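Local coordinates for NADPH-quinone reductase (Pediococcus pentosaceus ATCC 25745, PDB 3HA2), which probably passes electrons from NAD(P)H to quinones through bound FMN, this chain being the flavodoxin-like domain of the protein, at residues F20-I25 with L156-Q161; D53-F59 with K93-V99; I118-M122 with I139-H143. All blocks are in the same frame, centred on the assembly; numbering follows the deposited sequence.

How the contacts relate
Contact 2 pairs two inner strands of the parallel sheet; contact 1 lies over one face, and contact 3 joins the outermost strand 135-143 to a short helix over the other. Contact 1 has its centre about 14 Å from that of contact 2, and Y160 OH lies 2.6 Å from E58 OE1, a probable hydrogen bond. Contact 3, centred about 12 Å from contact 2, has V142 N 2.8 Å from V99 O, and M122 beside F59. Contacts 1 and 3, about 17 Å apart between centres, meet where F21 and L156 touch V142. In flavodoxin-like proteins FMN binds at the carboxyl ends of such strands, toward which 54-59 and 94-99 run.

Contact 1: residues F20-I25 with L156-Q161; sequences FFKAAI and LLVAYQ
F21 turns one edge of its phenyl ring into the face of Y160, a T-shaped stack with the planes at 85° and the centroids 4.6 Å apart. CD1 is the atom that leads, poised over the centre of the tyrosine ring. With CG of Y160 anti to the backbone N (chi1 178°), the ring is carried across toward helix 18-25.

L157 uses the phenylalanine differently. The methyl L157 CD2 sits almost on the normal of the F21 ring, 3.9 Å from the centroid, in a CH-pi contact, so F21 gives an edge to one residue and a face to the other. L156 closes in on the far end of the ring, its CD2 3.6 Å from F21 CZ.

Around the tyrosine, A24 and I25 finish the fit. The A24 methyl lies at the ring edge, 4.1 Å from Y160 CD2, while I25 brings CG2 to within 3.8 Å of Y160 CE2.

One polar link joins the helices. Q161, its chain extended beyond CG, carries its amide alongside A24, and NE2 donates to A24 O at 2.8 Å with an N-H...O angle of 160°. The bond lies in the carbonyl plane on a lone pair and nearly in the amide plane too, which fixes how the glutamine end is turned.

The two short helical segments come within 9.6 Å of each other, axis to axis, on one side of the sheet. F145 packs against both F20 and F21, W33 of strand 31-35 meets I25 and Y160, and V142 and L140 of strand 135-143 lie beneath F21, L156 and Y160.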
loop_
_atom_site.group_PDB
_atom_site.type_symbol
_atom_site.label_atom_id
_atom_site.label_comp_id
_atom_site.label_asym_id
_atom_site.label_seq_id
_atom_site.Cartn_x
_atom_site.Cartn_y
_atom_site.Cartn_z
ATOM N N PHE A 20 -6.396 -18.239 -16.048
ATOM C CA PHE A 20 -7.576 -17.835 -16.836
ATOM C C PHE A 20 -7.280 -16.526 -17.570
ATOM O O PHE A 20 -7.646 -16.356 -18.731
ATOM C CB PHE A 20 -8.805 -17.600 -15.941
ATOM C CG PHE A 20 -9.466 -18.855 -15.435
ATOM C CD1 PHE A 20 -10.521 -19.431 -16.135
ATOM C CD2 PHE A 20 -9.080 -19.419 -14.219
ATOM C CE1 PHE A 20 -11.159 -20.583 -15.665
ATOM C CE2 PHE A 20 -9.716 -20.563 -13.732
ATOM C CZ PHE A 20 -10.757 -21.149 -14.460
ATOM N N PHE A 21 -6.650 -15.597 -16.856
ATOM C CA PHE A 21 -6.351 -14.265 -17.382
ATOM C C PHE A 21 -5.221 -14.327 -18.417
ATOM O O PHE A 21 -5.288 -13.687 -19.467
ATOM C CB PHE A 21 -6.045 -13.313 -16.222
ATOM C CG PHE A 21 -7.271 -12.950 -15.420
ATOM C CD1 PHE A 21 -7.957 -11.774 -15.683
ATOM C CD2 PHE A 21 -7.777 -13.817 -14.454
ATOM C CE1 PHE A 21 -9.114 -11.441 -14.981
ATOM C CE2 PHE A 21 -8.933 -13.497 -13.744
ATOM C CZ PHE A 21 -9.598 -12.302 -14.008
ATOM N N LYS A 22 -4.206 -15.133 -18.132
ATOM C CA LYS A 22 -3.104 -15.305 -19.065
ATOM C C LYS A 22 -3.673 -15.886 -20.355
ATOM O O LYS A 22 -3.409 -15.370 -21.446
ATOM C CB LYS A 22 -2.017 -16.207 -18.455
ATOM C CG LYS A 22 -0.766 -16.439 -19.311
ATOM C CD LYS A 22 0.095 -17.540 -18.665
ATOM C CE LYS A 22 1.529 -17.580 -19.152
ATOM N NZ LYS A 22 1.654 -17.746 -20.627
ATOM N N ALA A 23 -4.490 -16.936 -20.233
ATOM C CA ALA A 23 -5.052 -17.578 -21.417
ATOM C C ALA A 23 -5.893 -16.605 -22.241
ATOM O O ALA A 23 -5.941 -16.712 -23.461
ATOM C CB ALA A 23 -5.873 -18.821 -21.044
ATOM N N ALA A 24 -6.529 -15.647 -21.563
ATOM C CA ALA A 24 -7.454 -14.717 -22.209
ATOM C C ALA A 24 -6.768 -13.713 -23.137
ATOM O O ALA A 24 -7.381 -13.210 -24.082
ATOM C CB ALA A 24 -8.289 -13.990 -21.160
ATOM N N ILE A 25 -5.500 -13.418 -22.865
ATOM C CA ILE A 25 -4.752 -12.461 -23.675
ATOM C C ILE A 25 -3.613 -13.125 -24.467
ATOM O O ILE A 25 -2.822 -12.445 -25.115
ATOM C CB ILE A 25 -4.252 -11.244 -22.824
ATOM C CG1 ILE A 25 -3.469 -11.704 -21.583
ATOM C CG2 ILE A 25 -5.448 -10.366 -22.412
ATOM C CD1 ILE A 25 -1.997 -11.947 -21.817
ATOM N N LEU A 156 -16.499 -11.668 -17.661
ATOM C CA LEU A 156 -15.479 -10.878 -16.993
ATOM C C LEU A 156 -14.175 -10.967 -17.809
ATOM O O LEU A 156 -13.458 -9.975 -17.965
ATOM C CB LEU A 156 -15.302 -11.391 -15.562
ATOM C CG LEU A 156 -14.355 -10.647 -14.634
ATOM C CD1 LEU A 156 -14.798 -10.889 -13.201
ATOM C CD2 LEU A 156 -12.904 -11.084 -14.847
ATOM N N LEU A 157 -13.902 -12.147 -18.362
ATOM C CA LEU A 157 -12.701 -12.350 -19.178
ATOM C C LEU A 157 -12.700 -11.539 -20.480
ATOM O O LEU A 157 -11.656 -11.049 -20.884
ATOM C CB LEU A 157 -12.395 -13.843 -19.395
ATOM C CG LEU A 157 -11.941 -14.594 -18.125
ATOM C CD1 LEU A 157 -11.915 -16.103 -18.339
ATOM C CD2 LEU A 157 -10.575 -14.080 -17.603
ATOM N N VAL A 158 -13.869 -11.370 -21.102
ATOM C CA VAL A 158 -14.054 -10.446 -22.233
ATOM C C VAL A 158 -13.810 -8.977 -21.849
ATOM O O VAL A 158 -13.181 -8.225 -22.601
ATOM C CB VAL A 158 -15.483 -10.592 -22.851
ATOM C CG1 VAL A 158 -15.717 -9.550 -23.928
ATOM C CG2 VAL A 158 -15.680 -11.991 -23.425
ATOM N N ALA A 159 -14.306 -8.567 -20.682
ATOM C CA ALA A 159 -14.041 -7.222 -20.165
ATOM C C ALA A 159 -12.538 -7.040 -19.962
ATOM O O ALA A 159 -11.983 -5.983 -20.260
ATOM C CB ALA A 159 -14.805 -6.971 -18.852
ATOM N N TYR A 160 -11.892 -8.090 -19.467
ATOM C CA TYR A 160 -10.439 -8.088 -19.259
ATOM C C TYR A 160 -9.663 -7.923 -20.570
ATOM O O TYR A 160 -8.726 -7.115 -20.659
ATOM C CB TYR A 160 -10.041 -9.379 -18.539
ATOM C CG TYR A 160 -8.550 -9.546 -18.301
ATOM C CD1 TYR A 160 -7.876 -8.747 -17.372
ATOM C CD2 TYR A 160 -7.823 -10.518 -18.996
ATOM C CE1 TYR A 160 -6.500 -8.909 -17.147
ATOM C CE2 TYR A 160 -6.449 -10.686 -18.781
ATOM C CZ TYR A 160 -5.798 -9.882 -17.858
ATOM O OH TYR A 160 -4.450 -10.073 -17.624
ATOM N N GLN A 161 -10.086 -8.658 -21.600
ATOM C CA GLN A 161 -9.504 -8.521 -22.939
ATOM C C GLN A 161 -9.626 -7.096 -23.474
ATOM O O GLN A 161 -8.667 -6.554 -24.014
ATOM C CB GLN A 161 -10.161 -9.491 -23.927
ATOM C CG GLN A 161 -9.804 -10.937 -23.710
ATOM C CD GLN A 161 -10.611 -11.861 -24.609
ATOM O OE1 GLN A 161 -11.708 -11.505 -25.063
ATOM N NE2 GLN A 161 -10.076 -13.054 -24.868
#

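Contact 2: residues D53-F59 with K93-V99; sequences DRIILEF and KELGIVV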
loop_
_atom_site.group_PDB
_atom_site.type_symbol
_atom_site.label_atom_id
_atom_site.label_comp_id
_atom_site.label_asym_id
_atom_site.label_seq_id
_atom_site.Cartn_x
_atom_site.Cartn_y
_atom_site.Cartn_z
ATOM N N ASP A 53 2.610 1.371 -23.805
ATOM C CA ASP A 53 1.732 2.544 -23.740
ATOM C C ASP A 53 0.701 2.430 -22.628
ATOM O O ASP A 53 0.311 3.424 -22.031
ATOM C CB ASP A 53 0.980 2.713 -25.071
ATOM C CG ASP A 53 1.911 2.769 -26.255
ATOM O OD1 ASP A 53 2.713 3.726 -26.310
ATOM O OD2 ASP A 53 1.847 1.862 -27.123
ATOM N N ARG A 54 0.238 1.219 -22.372
ATOM C CA ARG A 54 -0.719 0.993 -21.300
ATOM C C ARG A 54 -0.105 -0.009 -20.330
ATOM O O ARG A 54 0.320 -1.088 -20.729
ATOM C CB ARG A 54 -2.045 0.452 -21.849
ATOM C CG ARG A 54 -3.068 0.144 -20.768
ATOM C CD ARG A 54 -4.412 -0.283 -21.385
ATOM N NE ARG A 54 -5.017 0.807 -22.146
ATOM C CZ ARG A 54 -6.064 0.668 -22.957
ATOM N NH1 ARG A 54 -6.633 -0.524 -23.131
ATOM N NH2 ARG A 54 -6.531 1.725 -23.615
ATOM N N ILE A 55 -0.058 0.375 -19.062
ATOM C CA ILE A 55 0.574 -0.416 -18.028
ATOM C C ILE A 55 -0.537 -0.830 -17.080
ATOM O O ILE A 55 -1.219 0.021 -16.501
ATOM C CB ILE A 55 1.648 0.394 -17.219
ATOM C CG1 ILE A 55 2.556 1.283 -18.119
ATOM C CG2 ILE A 55 2.453 -0.540 -16.309
ATOM C CD1 ILE A 55 3.350 0.552 -19.216
ATOM N N ILE A 56 -0.723 -2.134 -16.941
ATOM C CA ILE A 56 -1.750 -2.654 -16.064
ATOM C C ILE A 56 -1.098 -3.373 -14.890
ATOM O O ILE A 56 -0.234 -4.230 -15.075
ATOM C CB ILE A 56 -2.691 -3.584 -16.838
ATOM C CG1 ILE A 56 -3.545 -2.752 -17.805
ATOM C CG2 ILE A 56 -3.535 -4.419 -15.886
ATOM C CD1 ILE A 56 -4.256 -3.573 -18.878
ATOM N N LEU A 57 -1.492 -3.007 -13.682
ATOM C CA LEU A 57 -0.989 -3.724 -12.516
ATOM C C LEU A 57 -2.070 -4.681 -12.077
ATOM O O LEU A 57 -3.200 -4.269 -11.790
ATOM C CB LEU A 57 -0.665 -2.770 -11.380
ATOM C CG LEU A 57 0.206 -1.568 -11.757
ATOM C CD1 LEU A 57 0.446 -0.743 -10.473
ATOM C CD2 LEU A 57 1.520 -1.959 -12.436
ATOM N N GLU A 58 -1.706 -5.955 -12.030
ATOM C CA GLU A 58 -2.656 -7.045 -11.801
ATOM C C GLU A 58 -2.277 -7.797 -10.518
ATOM O O GLU A 58 -1.225 -8.475 -10.443
ATOM C CB GLU A 58 -2.643 -7.982 -13.017
ATOM C CG GLU A 58 -3.575 -9.162 -12.907
ATOM C CD GLU A 58 -3.900 -9.777 -14.242
ATOM O OE1 GLU A 58 -3.929 -9.051 -15.267
ATOM O OE2 GLU A 58 -4.146 -11.001 -14.260
ATOM N N PHE A 59 -3.137 -7.699 -9.507
ATOM C CA PHE A 59 -2.788 -8.249 -8.197
ATOM C C PHE A 59 -4.008 -8.578 -7.336
ATOM O O PHE A 59 -5.087 -8.025 -7.552
ATOM C CB PHE A 59 -1.880 -7.247 -7.459
ATOM C CG PHE A 59 -2.496 -5.856 -7.277
ATOM C CD1 PHE A 59 -2.323 -4.847 -8.237
ATOM C CD2 PHE A 59 -3.253 -5.566 -6.142
ATOM C CE1 PHE A 59 -2.900 -3.571 -8.066
ATOM C CE2 PHE A 59 -3.825 -4.289 -5.957
ATOM C CZ PHE A 59 -3.642 -3.292 -6.922
ATOM N N LYS A 93 1.347 7.772 -20.681
ATOM C CA LYS A 93 0.978 6.350 -20.638
ATOM C C LYS A 93 -0.284 6.201 -19.788
ATOM O O LYS A 93 -0.609 7.087 -18.981
ATOM C CB LYS A 93 2.129 5.489 -20.081
ATOM C CG LYS A 93 3.419 5.575 -20.896
ATOM C CD LYS A 93 4.560 4.753 -20.255
ATOM C CE LYS A 93 5.887 5.022 -20.950
ATOM N NZ LYS A 93 5.887 4.441 -22.337
ATOM N N GLU A 94 -1.010 5.104 -19.999
ATOM C CA GLU A 94 -2.223 4.824 -19.246
ATOM C C GLU A 94 -1.858 3.851 -18.149
ATOM O O GLU A 94 -1.046 2.951 -18.369
ATOM C CB GLU A 94 -3.324 4.229 -20.135
ATOM C CG GLU A 94 -3.928 5.241 -21.105
ATOM C CD GLU A 94 -4.798 4.611 -22.171
ATOM O OE1 GLU A 94 -4.581 3.442 -22.526
ATOM O OE2 GLU A 94 -5.708 5.307 -22.673
ATOM N N LEU A 95 -2.438 4.059 -16.964
ATOM C CA LEU A 95 -2.244 3.143 -15.839
ATOM C C LEU A 95 -3.581 2.474 -15.567
ATOM O O LEU A 95 -4.575 3.164 -15.354
ATOM C CB LEU A 95 -1.799 3.875 -14.579
ATOM C CG LEU A 95 -1.560 2.952 -13.369
ATOM C CD1 LEU A 95 -0.378 1.955 -13.628
ATOM C CD2 LEU A 95 -1.331 3.740 -12.070
ATOM N N GLY A 96 -3.586 1.145 -15.579
ATOM C CA GLY A 96 -4.777 0.358 -15.245
ATOM C C GLY A 96 -4.496 -0.548 -14.062
ATOM O O GLY A 96 -3.337 -0.865 -13.749
ATOM N N ILE A 97 -5.566 -0.979 -13.413
ATOM C CA ILE A 97 -5.485 -1.828 -12.233
ATOM C C ILE A 97 -6.476 -2.961 -12.414
ATOM O O ILE A 97 -7.678 -2.717 -12.630
ATOM C CB ILE A 97 -5.858 -1.021 -10.948
ATOM C CG1 ILE A 97 -4.912 0.180 -10.749
ATOM C CG2 ILE A 97 -5.927 -1.970 -9.713
ATOM C CD1 ILE A 97 -3.474 -0.180 -10.439
ATOM N N VAL A 98 -5.984 -4.198 -12.372
ATOM C CA VAL A 98 -6.870 -5.375 -12.309
ATOM C C VAL A 98 -6.689 -5.976 -10.915
ATOM O O VAL A 98 -5.698 -6.657 -10.661
ATOM C CB VAL A 98 -6.549 -6.407 -13.416
ATOM C CG1 VAL A 98 -7.488 -7.654 -13.303
ATOM C CG2 VAL A 98 -6.713 -5.742 -14.801
ATOM N N VAL A 99 -7.629 -5.679 -10.007
ATOM C CA VAL A 99 -7.491 -6.063 -8.601
ATOM C C VAL A 99 -8.511 -7.124 -8.227
ATOM O O VAL A 99 -9.703 -6.948 -8.449
ATOM C CB VAL A 99 -7.555 -4.819 -7.635
ATOM C CG1 VAL A 99 -8.850 -3.984 -7.844
ATOM C CG2 VAL A 99 -7.403 -5.260 -6.189
HETATM O O HOH W 1 4.106 5.828 -24.522
#
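A salt bridge joins R54 to E94, with NE and NH2 of the arginine sharing one oxygen, OE1. R54 NE is 2.7 Å from E94 OE1 on its anti side, and R54 NH2 2.8 Å from it on the syn side. Bent at chi3, the arginine reaches OE1 from one face of the carboxylate, in its own guanidinium plane. A leucine in place of R54 would probably leave the E94 carboxylate without its charged mate and N166 O without the donor it takes from NH2. A water joins D53 OD1 to K93 NZ; K93 NZ also bonds to N52 O, and D53 OD2 to Q2 N.

Backbone bonds form a regular parallel ladder from D53 O, which takes E94 N, to V98 O, which takes F59 N, with I55 and L57 bonding through both N-H and C=O between.

Among apolar contacts, I56 CG2 meets V98 CG2 at 3.6 Å on one face; on the other L57 CB is 3.9 Å from I97 CD1, and the F59 ring spans I97 and V99.

Strands 3-7 and 135-143 flank the pair in the sheet, F125 of helix 123-131 packs on L57 and I97, and helix 150-165 lies across the opposite face.

Contact 3: residues I118-M122 with I139-H143; sequences ISELM and ILAVH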
loop_
_atom_site.group_PDB
_atom_site.type_symbol
_atom_site.label_atom_id
_atom_site.label_comp_id
_atom_site.label_asym_id
_atom_site.label_seq_id
_atom_site.Cartn_x
_atom_site.Cartn_y
_atom_site.Cartn_z
ATOM N N ILE A 118 -13.711 0.297 -3.776
ATOM C CA ILE A 118 -12.431 -0.029 -4.385
ATOM C C ILE A 118 -11.721 1.234 -4.890
ATOM O O ILE A 118 -10.503 1.381 -4.733
ATOM C CB ILE A 118 -12.639 -1.044 -5.528
ATOM C CG1 ILE A 118 -13.169 -2.368 -4.951
ATOM C CG2 ILE A 118 -11.319 -1.238 -6.340
ATOM C CD1 ILE A 118 -12.162 -3.057 -4.007
ATOM N N SER A 119 -12.489 2.157 -5.452
ATOM C CA SER A 119 -11.950 3.454 -5.901
ATOM C C SER A 119 -11.192 4.160 -4.784
ATOM O O SER A 119 -10.080 4.641 -4.969
ATOM C CB SER A 119 -13.082 4.377 -6.361
ATOM O OG SER A 119 -13.544 4.053 -7.654
ATOM N N GLU A 120 -11.805 4.229 -3.612
ATOM C CA GLU A 120 -11.157 4.872 -2.466
ATOM C C GLU A 120 -9.901 4.139 -2.001
ATOM O O GLU A 120 -8.903 4.761 -1.633
ATOM C CB GLU A 120 -12.156 4.946 -1.324
ATOM C CG GLU A 120 -13.321 5.894 -1.609
ATOM C CD GLU A 120 -14.382 5.724 -0.561
ATOM O OE1 GLU A 120 -15.342 4.936 -0.794
ATOM O OE2 GLU A 120 -14.205 6.320 0.528
ATOM N N LEU A 121 -9.950 2.818 -2.010
ATOM C CA LEU A 121 -8.803 2.013 -1.575
ATOM C C LEU A 121 -7.627 2.066 -2.539
ATOM O O LEU A 121 -6.472 1.947 -2.115
ATOM C CB LEU A 121 -9.211 0.552 -1.332
ATOM C CG LEU A 121 -10.236 0.394 -0.210
ATOM C CD1 LEU A 121 -10.814 -1.027 -0.224
ATOM C CD2 LEU A 121 -9.621 0.730 1.144
HETATM N N MSE A 122 -7.905 2.285 -3.817
HETATM C CA MSE A 122 -6.835 2.343 -4.811
HETATM C C MSE A 122 -6.257 3.752 -4.970
HETATM O O MSE A 122 -5.470 3.997 -5.886
HETATM C CB MSE A 122 -7.342 1.819 -6.172
HETATM C CG MSE A 122 -7.776 0.342 -6.182
HETATM SE SE MSE A 122 -6.311 -0.896 -5.796
HETATM C CE MSE A 122 -6.666 -1.148 -3.892
ATOM N N ILE A 139 -10.789 1.353 -12.737
ATOM C CA ILE A 139 -10.257 0.102 -12.174
ATOM C C ILE A 139 -11.082 -1.107 -12.606
ATOM O O ILE A 139 -12.304 -1.042 -12.623
ATOM C CB ILE A 139 -10.302 0.199 -10.644
ATOM C CG1 ILE A 139 -9.477 1.422 -10.179
ATOM C CG2 ILE A 139 -9.840 -1.120 -9.971
ATOM C CD1 ILE A 139 -9.914 1.994 -8.831
ATOM N N LEU A 140 -10.416 -2.212 -12.948
ATOM C CA LEU A 140 -11.147 -3.462 -13.212
ATOM C C LEU A 140 -11.096 -4.291 -11.929
ATOM O O LEU A 140 -10.081 -4.920 -11.642
ATOM C CB LEU A 140 -10.559 -4.229 -14.418
ATOM C CG LEU A 140 -11.304 -5.531 -14.767
ATOM C CD1 LEU A 140 -12.775 -5.262 -14.974
ATOM C CD2 LEU A 140 -10.712 -6.134 -16.017
ATOM N N ALA A 141 -12.179 -4.259 -11.153
ATOM C CA ALA A 141 -12.242 -5.045 -9.905
ATOM C C ALA A 141 -12.827 -6.423 -10.200
ATOM O O ALA A 141 -13.844 -6.542 -10.906
ATOM C CB ALA A 141 -13.054 -4.307 -8.822
ATOM N N VAL A 142 -12.167 -7.455 -9.679
ATOM C CA VAL A 142 -12.524 -8.842 -9.957
ATOM C C VAL A 142 -12.846 -9.497 -8.615
ATOM O O VAL A 142 -11.947 -9.833 -7.855
ATOM C CB VAL A 142 -11.359 -9.573 -10.670
ATOM C CG1 VAL A 142 -11.687 -11.043 -10.922
ATOM C CG2 VAL A 142 -11.003 -8.868 -11.990
ATOM N N HIS A 143 -14.135 -9.703 -8.352
ATOM C CA HIS A 143 -14.585 -10.183 -7.051
ATOM C C HIS A 143 -15.024 -11.653 -7.104
ATOM O O HIS A 143 -15.970 -11.993 -7.809
ATOM C CB HIS A 143 -15.737 -9.323 -6.552
ATOM C CG HIS A 143 -15.366 -7.904 -6.274
ATOM N ND1 HIS A 143 -15.793 -6.858 -7.065
ATOM C CD2 HIS A 143 -14.639 -7.351 -5.281
ATOM C CE1 HIS A 143 -15.337 -5.722 -6.574
ATOM N NE2 HIS A 143 -14.640 -5.990 -5.488
#
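I118 and I139 meet methyl to methyl, CG2 of each 3.9 Å apart, the two side chains crossing at a slant between helix 118-121 and the edge strand. With CG1 of I118 beside the backbone N (chi1 -65°), CG2 stands anti to it, and it is this methyl that faces the strand; I118 CG2 also comes within 4.3 Å of A141 CB. The other branch serves a different neighbour: CG1 runs past H143 in the opposite sense and lies at the edge of the imidazole, near its plane.

I139 divides its work in the same way. While CG2 goes to I118, CG1 carries CD1 along a nearly extended chain (chi2 154°) across to the end of the short helix. There I139 CD1 rests 3.7 Å from M122 CB and 3.9 Å from S119 CA, against the C-terminal end of this single turn. The turn is closed by the bond from M122 N to I118 O, 2.9 Å long, which keeps the residues touched by I139 together.

M122, a selenomethionine, starts toward the strand but bends at chi2 and chi3. CB and CG are therefore the atoms that touch I139, and the selenium end is led away toward the F59 ring. V99 of the adjacent strand packs against both I118 and I139, and L121 of the same short helix turns instead to R123 of the second subunit.

Between these two segments the contact is purely van der Waals: 209 Å², both sides summed, is buried, mostly by I118 and I139, and no directional polar bond links the two.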